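Local atomic coordinates of mRNA-binding protein PUF3 (Saccharomyces cerevisiae, PDB entry 3K49), a protein that binds 3' untranslated regions of mRNAs, mostly for mitochondrial proteins, through its Pumilio repeat domain, and promotes deadenylation and decay of COX17 mRNA. Residues A[22-34]-A[45-57]. Residues are numbered along the deposited sequence; the frame is centred on the assembly and turned at random.
With nucleotides of chain B.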
ATOM      1  N   SER A  22      16.466  15.370  38.053  1.00120.74           N
ATOM      2  CA  SER A  22      15.498  15.792  39.059  1.00131.75           C
ATOM      3  C   SER A  22      14.077  15.570  38.547  1.00121.31           C
ATOM      4  O   SER A  22      13.113  16.109  39.094  1.00112.89           O
ATOM      5  CB  SER A  22      15.715  17.261  39.435  1.00131.83           C
ATOM      6  OG  SER A  22      17.030  17.469  39.927  1.00132.18           O
ATOM      7  N   ASN A  23      13.963  14.768  37.491  1.00114.62           N
ATOM      8  CA  ASN A  23      12.670  14.418  36.916  1.00105.74           C
ATOM      9  C   ASN A  23      11.965  13.346  37.740  1.00 94.93           C
ATOM     10  O   ASN A  23      12.540  12.782  38.669  1.00 89.06           O
ATOM     11  CB  ASN A  23      12.848  13.935  35.470  1.00102.35           C
ATOM     12  CG  ASN A  23      11.521  13.748  34.740  1.00106.13           C
ATOM     13  OD1 ASN A  23      10.599  14.557  34.874  1.00102.57           O
ATOM     14  ND2 ASN A  23      11.427  12.680  33.954  1.00 90.82           N
ATOM     15  N   MET A  24      10.713  13.070  37.395  1.00 85.83           N
ATOM     16  CA  MET A  24       9.971  11.997  38.030  1.00 63.21           C
ATOM     17  C   MET A  24      10.303  10.664  37.378  1.00 69.54           C
ATOM     18  O   MET A  24      10.959  10.602  36.332  1.00 67.21           O
ATOM     19  CB  MET A  24       8.475  12.250  37.910  1.00 66.38           C
ATOM     20  CG  MET A  24       8.022  13.605  38.405  1.00 72.57           C
ATOM     21  SD  MET A  24       6.252  13.806  38.155  1.00 76.57           S
ATOM     22  CE  MET A  24       5.655  12.201  38.684  1.00 69.94           C
ATOM     23  N   SER A  25       9.848   9.594  38.014  1.00 55.67           N
ATOM     24  CA  SER A  25       9.912   8.274  37.418  1.00 62.12           C
ATOM     25  C   SER A  25       8.616   7.550  37.747  1.00 58.02           C
ATOM     26  O   SER A  25       7.775   8.059  38.484  1.00 58.32           O
ATOM     27  CB  SER A  25      11.112   7.494  37.948  1.00 69.31           C
ATOM     28  OG  SER A  25      10.954   7.186  39.323  1.00 67.60           O
ATOM     29  N   LEU A  26       8.473   6.351  37.211  1.00 44.80           N
ATOM     30  CA  LEU A  26       7.239   5.592  37.346  1.00 51.65           C
ATOM     31  C   LEU A  26       6.817   5.339  38.790  1.00 61.54           C
ATOM     32  O   LEU A  26       5.620   5.180  39.079  1.00 63.17           O
ATOM     33  CB  LEU A  26       7.349   4.279  36.565  1.00 59.55           C
ATOM     34  CG  LEU A  26       7.505   4.534  35.060  1.00 56.46           C
ATOM     35  CD1 LEU A  26       7.581   3.235  34.271  1.00 44.84           C
ATOM     36  CD2 LEU A  26       6.335   5.401  34.588  1.00 51.41           C
ATOM     37  N   LYS A  27       7.789   5.318  39.698  1.00 54.53           N
ATOM     38  CA  LYS A  27       7.501   5.030  41.096  1.00 54.54           C
ATOM     39  C   LYS A  27       6.822   6.219  41.764  1.00 49.81           C
ATOM     40  O   LYS A  27       6.230   6.091  42.828  1.00 52.84           O
ATOM     41  CB  LYS A  27       8.781   4.655  41.852  1.00 59.91           C
ATOM     42  CG  LYS A  27       9.645   5.842  42.256  1.00 63.80           C
ATOM     43  CD  LYS A  27      11.074   5.401  42.544  1.00 73.35           C
ATOM     44  CE  LYS A  27      11.990   6.586  42.807  1.00 73.53           C
ATOM     45  NZ  LYS A  27      13.375   6.316  42.296  1.00 83.39           N
ATOM     46  N   ASP A  28       6.908   7.380  41.133  1.00 50.41           N
ATOM     47  CA  ASP A  28       6.344   8.596  41.701  1.00 57.26           C
ATOM     48  C   ASP A  28       4.839   8.730  41.460  1.00 63.50           C
ATOM     49  O   ASP A  28       4.177   9.564  42.079  1.00 58.89           O
ATOM     50  CB  ASP A  28       7.080   9.818  41.137  1.00 63.30           C
ATOM     51  CG  ASP A  28       8.543   9.875  41.582  1.00 78.00           C
ATOM     52  OD1 ASP A  28       8.787   9.714  42.797  1.00 83.01           O
ATOM     53  OD2 ASP A  28       9.444  10.074  40.729  1.00 72.56           O
ATOM     54  N   ILE A  29       4.297   7.907  40.568  1.00 49.63           N
ATOM     55  CA  ILE A  29       2.923   8.091  40.136  1.00 45.37           C
ATOM     56  C   ILE A  29       2.027   6.941  40.535  1.00 50.56           C
ATOM     57  O   ILE A  29       0.925   6.827  40.014  1.00 53.32           O
ATOM     58  CB  ILE A  29       2.831   8.294  38.599  1.00 56.85           C
ATOM     59  CG1 ILE A  29       2.923   6.952  37.861  1.00 50.64           C
ATOM     60  CG2 ILE A  29       3.932   9.241  38.117  1.00 57.61           C
ATOM     61  CD1 ILE A  29       3.169   7.096  36.370  1.00 53.63           C
ATOM     62  N   PHE A  30       2.480   6.095  41.460  1.00 49.88           N
ATOM     63  CA  PHE A  30       1.694   4.920  41.848  1.00 49.86           C
ATOM     64  C   PHE A  30       0.249   5.236  42.221  1.00 62.34           C
ATOM     65  O   PHE A  30      -0.616   4.357  42.167  1.00 71.06           O
ATOM     66  CB  PHE A  30       2.344   4.137  42.975  1.00 44.55           C
ATOM     67  CG  PHE A  30       1.454   3.069  43.547  1.00 53.54           C
ATOM     68  CD1 PHE A  30       1.461   1.789  43.019  1.00 41.39           C
ATOM     69  CD2 PHE A  30       0.603   3.349  44.615  1.00 45.00           C
ATOM     70  CE1 PHE A  30       0.646   0.800  43.550  1.00 43.79           C
ATOM     71  CE2 PHE A  30      -0.217   2.366  45.151  1.00 41.52           C
ATOM     72  CZ  PHE A  30      -0.196   1.088  44.621  1.00 42.05           C
ATOM     73  N   GLY A  31      -0.030   6.478  42.595  1.00 45.84           N
ATOM     74  CA  GLY A  31      -1.418   6.843  42.813  1.00 67.76           C
ATOM     75  C   GLY A  31      -2.283   6.915  41.549  1.00 72.28           C
ATOM     76  O   GLY A  31      -3.449   6.489  41.547  1.00 55.15           O
ATOM     77  N   HIS A  32      -1.695   7.430  40.468  1.00 61.15           N
ATOM     78  CA  HIS A  32      -2.468   8.056  39.404  1.00 51.61           C
ATOM     79  C   HIS A  32      -2.078   7.639  37.995  1.00 55.61           C
ATOM     80  O   HIS A  32      -1.994   8.480  37.095  1.00 57.96           O
ATOM     81  CB  HIS A  32      -2.340   9.570  39.548  1.00 66.16           C
ATOM     82  CG  HIS A  32      -2.486  10.045  40.955  1.00 72.82           C
ATOM     83  ND1 HIS A  32      -3.245  11.120  41.307  1.00 89.81           N
ATOM     84  CD2 HIS A  32      -1.955   9.619  42.106  1.00 68.18           C
ATOM     85  CE1 HIS A  32      -3.180  11.318  42.605  1.00 89.43           C
ATOM     86  NE2 HIS A  32      -2.404  10.417  43.118  1.00 76.48           N
ATOM     87  N   SER A  33      -1.873   6.341  37.794  1.00 47.17           N
ATOM     88  CA  SER A  33      -1.423   5.843  36.496  1.00 59.77           C
ATOM     89  C   SER A  33      -2.469   6.034  35.378  1.00 56.21           C
ATOM     90  O   SER A  33      -2.160   6.579  34.313  1.00 50.62           O
ATOM     91  CB  SER A  33      -1.016   4.375  36.601  1.00 48.63           C
ATOM     92  OG  SER A  33       0.037   4.211  37.528  1.00 65.76           O
ATOM     93  N   LEU A  34      -3.695   5.584  35.632  1.00 41.87           N
ATOM     94  CA  LEU A  34      -4.782   5.684  34.663  1.00 51.38           C
ATOM     95  C   LEU A  34      -4.969   7.124  34.210  1.00 52.81           C
ATOM     96  O   LEU A  34      -5.161   7.393  33.032  1.00 58.26           O
ATOM     97  CB  LEU A  34      -6.080   5.158  35.262  1.00 37.84           C
ATOM     98  CG  LEU A  34      -7.142   4.842  34.215  1.00 67.37           C
ATOM     99  CD1 LEU A  34      -6.707   3.623  33.426  1.00 61.89           C
ATOM    100  CD2 LEU A  34      -8.505   4.624  34.858  1.00 62.44           C
ATOM    101  N   PHE A  45       5.154  10.562  28.682  1.00 48.38           N
ATOM    102  CA  PHE A  45       6.040  10.267  29.793  1.00 46.65           C
ATOM    103  C   PHE A  45       6.088   8.759  30.050  1.00 49.57           C
ATOM    104  O   PHE A  45       7.170   8.177  30.095  1.00 48.67           O
ATOM    105  CB  PHE A  45       5.585  11.017  31.050  1.00 44.30           C
ATOM    106  CG  PHE A  45       6.254  10.552  32.328  1.00 48.72           C
ATOM    107  CD1 PHE A  45       7.544  10.967  32.648  1.00 58.60           C
ATOM    108  CD2 PHE A  45       5.585   9.721  33.217  1.00 47.47           C
ATOM    109  CE1 PHE A  45       8.156  10.563  33.827  1.00 54.79           C
ATOM    110  CE2 PHE A  45       6.199   9.303  34.400  1.00 55.06           C
ATOM    111  CZ  PHE A  45       7.481   9.733  34.707  1.00 50.35           C
ATOM    112  N   ILE A  46       4.925   8.126  30.220  1.00 35.05           N
ATOM    113  CA  ILE A  46       4.913   6.714  30.581  1.00 39.64           C
ATOM    114  C   ILE A  46       5.515   5.877  29.462  1.00 46.17           C
ATOM    115  O   ILE A  46       6.260   4.922  29.707  1.00 52.24           O
ATOM    116  CB  ILE A  46       3.517   6.190  30.911  1.00 37.89           C
ATOM    117  CG1 ILE A  46       3.055   6.706  32.269  1.00 42.98           C
ATOM    118  CG2 ILE A  46       3.518   4.659  30.948  1.00 38.17           C
ATOM    119  CD1 ILE A  46       1.641   6.247  32.652  1.00 36.63           C
ATOM    120  N   GLN A  47       5.206   6.252  28.228  1.00 35.53           N
ATOM    121  CA  GLN A  47       5.736   5.536  27.075  1.00 49.64           C
ATOM    122  C   GLN A  47       7.260   5.503  27.122  1.00 41.23           C
ATOM    123  O   GLN A  47       7.887   4.488  26.846  1.00 48.57           O
ATOM    124  CB  GLN A  47       5.263   6.185  25.769  1.00 36.53           C
ATOM    125  CG  GLN A  47       3.793   5.929  25.429  1.00 35.25           C
ATOM    126  CD  GLN A  47       3.266   6.940  24.440  1.00 37.02           C
ATOM    127  OE1 GLN A  47       3.842   7.132  23.375  1.00 35.15           O
ATOM    128  NE2 GLN A  47       2.163   7.605  24.792  1.00 42.81           N
ATOM    129  N   ARG A  48       7.832   6.645  27.468  1.00 40.43           N
ATOM    130  CA  ARG A  48       9.262   6.857  27.477  1.00 41.36           C
ATOM    131  C   ARG A  48       9.908   6.029  28.604  1.00 47.74           C
ATOM    132  O   ARG A  48      10.908   5.344  28.394  1.00 57.62           O
ATOM    133  CB  ARG A  48       9.507   8.351  27.669  1.00 51.58           C
ATOM    134  CG  ARG A  48      10.919   8.840  27.477  1.00 66.81           C
ATOM    135  CD  ARG A  48      10.988  10.285  27.947  1.00 80.79           C
ATOM    136  NE  ARG A  48       9.813  11.039  27.505  1.00 80.17           N
ATOM    137  CZ  ARG A  48       9.284  12.072  28.159  1.00 83.93           C
ATOM    138  NH1 ARG A  48       9.810  12.481  29.307  1.00 84.55           N
ATOM    139  NH2 ARG A  48       8.212  12.692  27.675  1.00 82.54           N
ATOM    140  N   GLU A  49       9.320   6.080  29.792  1.00 45.64           N
ATOM    141  CA  GLU A  49       9.820   5.307  30.923  1.00 49.09           C
ATOM    142  C   GLU A  49       9.715   3.800  30.700  1.00 53.27           C
ATOM    143  O   GLU A  49      10.567   3.051  31.172  1.00 52.08           O
ATOM    144  CB  GLU A  49       9.090   5.686  32.213  1.00 55.19           C
ATOM    145  CG  GLU A  49       9.346   7.116  32.664  1.00 67.42           C
ATOM    146  CD  GLU A  49      10.833   7.429  32.747  1.00 78.39           C
ATOM    147  OE1 GLU A  49      11.503   6.882  33.652  1.00 81.51           O
ATOM    148  OE2 GLU A  49      11.328   8.216  31.904  1.00 77.76           O
ATOM    149  N   LEU A  50       8.676   3.355  29.994  1.00 45.61           N
ATOM    150  CA  LEU A  50       8.464   1.919  29.803  1.00 43.82           C
ATOM    151  C   LEU A  50       9.559   1.279  28.936  1.00 44.53           C
ATOM    152  O   LEU A  50       9.822   0.080  29.017  1.00 52.76           O
ATOM    153  CB  LEU A  50       7.083   1.636  29.205  1.00 39.06           C
ATOM    154  CG  LEU A  50       5.870   1.808  30.114  1.00 40.91           C
ATOM    155  CD1 LEU A  50       4.568   1.541  29.333  1.00 34.07           C
ATOM    156  CD2 LEU A  50       5.985   0.895  31.316  1.00 35.16           C
ATOM    157  N   ALA A  51      10.198   2.084  28.104  1.00 38.91           N
ATOM    158  CA  ALA A  51      11.216   1.567  27.214  1.00 48.15           C
ATOM    159  C   ALA A  51      12.520   1.321  27.966  1.00 54.88           C
ATOM    160  O   ALA A  51      13.372   0.575  27.492  1.00 56.47           O
ATOM    161  CB  ALA A  51      11.440   2.524  26.051  1.00 39.03           C
ATOM    162  N   THR A  52      12.679   1.935  29.138  1.00 41.39           N
ATOM    163  CA  THR A  52      13.961   1.838  29.847  1.00 54.72           C
ATOM    164  C   THR A  52      13.875   1.438  31.323  1.00 50.50           C
ATOM    165  O   THR A  52      14.900   1.307  31.982  1.00 63.61           O
ATOM    166  CB  THR A  52      14.789   3.143  29.722  1.00 49.70           C
ATOM    167  OG1 THR A  52      14.152   4.190  30.456  1.00 56.96           O
ATOM    168  CG2 THR A  52      14.896   3.567  28.268  1.00 55.78           C
ATOM    169  N   SER A  53      12.664   1.231  31.832  1.00 53.47           N
ATOM    170  CA  SER A  53      12.470   0.897  33.243  1.00 47.18           C
ATOM    171  C   SER A  53      12.672  -0.585  33.527  1.00 43.88           C
ATOM    172  O   SER A  53      12.302  -1.434  32.716  1.00 33.91           O
ATOM    173  CB  SER A  53      11.069   1.312  33.718  1.00 49.52           C
ATOM    174  OG  SER A  53      10.945   2.722  33.787  1.00 51.58           O
ATOM    175  N   PRO A  54      13.244  -0.903  34.702  1.00 42.28           N
ATOM    176  CA  PRO A  54      13.402  -2.301  35.124  1.00 41.39           C
ATOM    177  C   PRO A  54      12.044  -2.990  35.272  1.00 33.15           C
ATOM    178  O   PRO A  54      11.034  -2.314  35.428  1.00 41.49           O
ATOM    179  CB  PRO A  54      14.081  -2.176  36.502  1.00 39.75           C
ATOM    180  CG  PRO A  54      13.782  -0.791  36.950  1.00 40.28           C
ATOM    181  CD  PRO A  54      13.822   0.026  35.686  1.00 45.58           C
ATOM    182  N   ALA A  55      12.036  -4.317  35.247  1.00 30.08           N
ATOM    183  CA  ALA A  55      10.821  -5.101  35.433  1.00 33.52           C
ATOM    184  C   ALA A  55       9.929  -4.633  36.604  1.00 45.22           C
ATOM    185  O   ALA A  55       8.707  -4.585  36.490  1.00 48.62           O
ATOM    186  CB  ALA A  55      11.180  -6.568  35.599  1.00 36.16           C
ATOM    187  N   SER A  56      10.538  -4.290  37.727  1.00 38.73           N
ATOM    188  CA  SER A  56       9.767  -3.925  38.912  1.00 44.19           C
ATOM    189  C   SER A  56       8.880  -2.697  38.695  1.00 40.66           C
ATOM    190  O   SER A  56       7.742  -2.639  39.167  1.00 33.45           O
ATOM    191  CB  SER A  56      10.706  -3.673  40.102  1.00 37.68           C
ATOM    192  OG  SER A  56      11.424  -4.846  40.433  1.00 53.09           O
ATOM    193  N   GLU A  57       9.412  -1.695  38.012  1.00 34.81           N
ATOM    194  CA  GLU A  57       8.639  -0.492  37.785  1.00 37.15           C
ATOM    195  C   GLU A  57       7.557  -0.746  36.729  1.00 43.02           C
ATOM    196  O   GLU A  57       6.459  -0.195  36.799  1.00 44.01           O
ATOM    197  CB  GLU A  57       9.544   0.669  37.389  1.00 40.44           C
ATOM    198  CG  GLU A  57      10.251   1.310  38.570  1.00 59.96           C
ATOM    199  CD  GLU A  57      11.110   2.505  38.178  1.00 74.73           C
ATOM    200  OE1 GLU A  57      10.891   3.598  38.752  1.00 64.19           O
ATOM    201  OE2 GLU A  57      11.998   2.354  37.304  1.00 73.83           O
TER
ATOM    202  P     A B  10      -2.994  12.749  15.026  1.00 70.18           P
ATOM    203  OP1   A B  10      -3.841  13.873  14.570  1.00 64.40           O
ATOM    204  OP2   A B  10      -1.778  12.373  14.262  1.00 69.04           O
ATOM    205  O5'   A B  10      -2.567  13.008  16.544  1.00 73.12           O
ATOM    206  C5'   A B  10      -3.558  13.065  17.564  1.00 56.23           C
ATOM    207  C4'   A B  10      -2.998  13.693  18.823  1.00 60.45           C
ATOM    208  O4'   A B  10      -2.242  12.683  19.548  1.00 67.14           O
ATOM    209  C3'   A B  10      -2.058  14.884  18.641  1.00 63.44           C
ATOM    210  O3'   A B  10      -2.161  15.736  19.779  1.00 69.76           O
ATOM    211  C2'   A B  10      -0.693  14.219  18.707  1.00 62.71           C
ATOM    212  O2'   A B  10       0.334  15.107  19.107  1.00 72.52           O
ATOM    213  C1'   A B  10      -0.945  13.164  19.790  1.00 60.63           C
ATOM    214  N9    A B  10      -0.001  12.048  19.771  1.00 59.93           N
ATOM    215  C8    A B  10       0.656  11.514  18.690  1.00 49.69           C
ATOM    216  N7    A B  10       1.480  10.541  19.000  1.00 53.13           N
ATOM    217  C5    A B  10       1.349  10.417  20.375  1.00 56.00           C
ATOM    218  C6    A B  10       1.961   9.563  21.316  1.00 50.60           C
ATOM    219  N6    A B  10       2.844   8.621  20.985  1.00 42.35           N
ATOM    220  N1    A B  10       1.620   9.708  22.613  1.00 49.05           N
ATOM    221  C2    A B  10       0.714  10.639  22.942  1.00 45.12           C
ATOM    222  N3    A B  10       0.064  11.490  22.153  1.00 48.43           N
ATOM    223  C4    A B  10       0.432  11.329  20.867  1.00 58.09           C
TER
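The edge of the Phe45 ring meets the extended loop 23-25: Asn23 ND2 and Met24 O lie in its plane, Met24 O 3.8 Å from Phe45 CE1, with the Asn23 amide turned 86° against the ring. One face carries Glu49 CG, 3.7 Å above the plane and offset toward the rim. Phe45 CG stands anti to the backbone N (chi1 168°), which sends the ring to this loop, where Leu11 of helix 6-12 and Phe36 also touch it. Leu26 enters between the ring, Glu49 and Ser53: CD2 is 3.9 Å from Phe45 CE2, CG 3.5 Å from Glu49 CB, and CD1 3.4 Å from Ser53 OG. An alanine at this position is likely to open a gap between Phe45, Glu49 and Ser53 and leave Leu50 CD2 without this apolar neighbour. Ser53 OG itself donates to Glu49 O (2.7 Å), from above the carbonyl plane, while Thr52 N arrives from the opposite face. Beside this, Ile29 CD1 abuts Ile46 CD1 at 4.1 Å. No hydrogen bond links the two segments, and Glu57 OE1, 3.6 Å from Ser25 OG, is a close polar neighbour only; van der Waals packing round Leu26 and Phe45 mainly holds loop 23-27 and the start of the first Pumilio repeat against helix 40-50, whose Gln47 points elsewhere, accepting from N6 (168°) and donating to N1 of A10 of chain B.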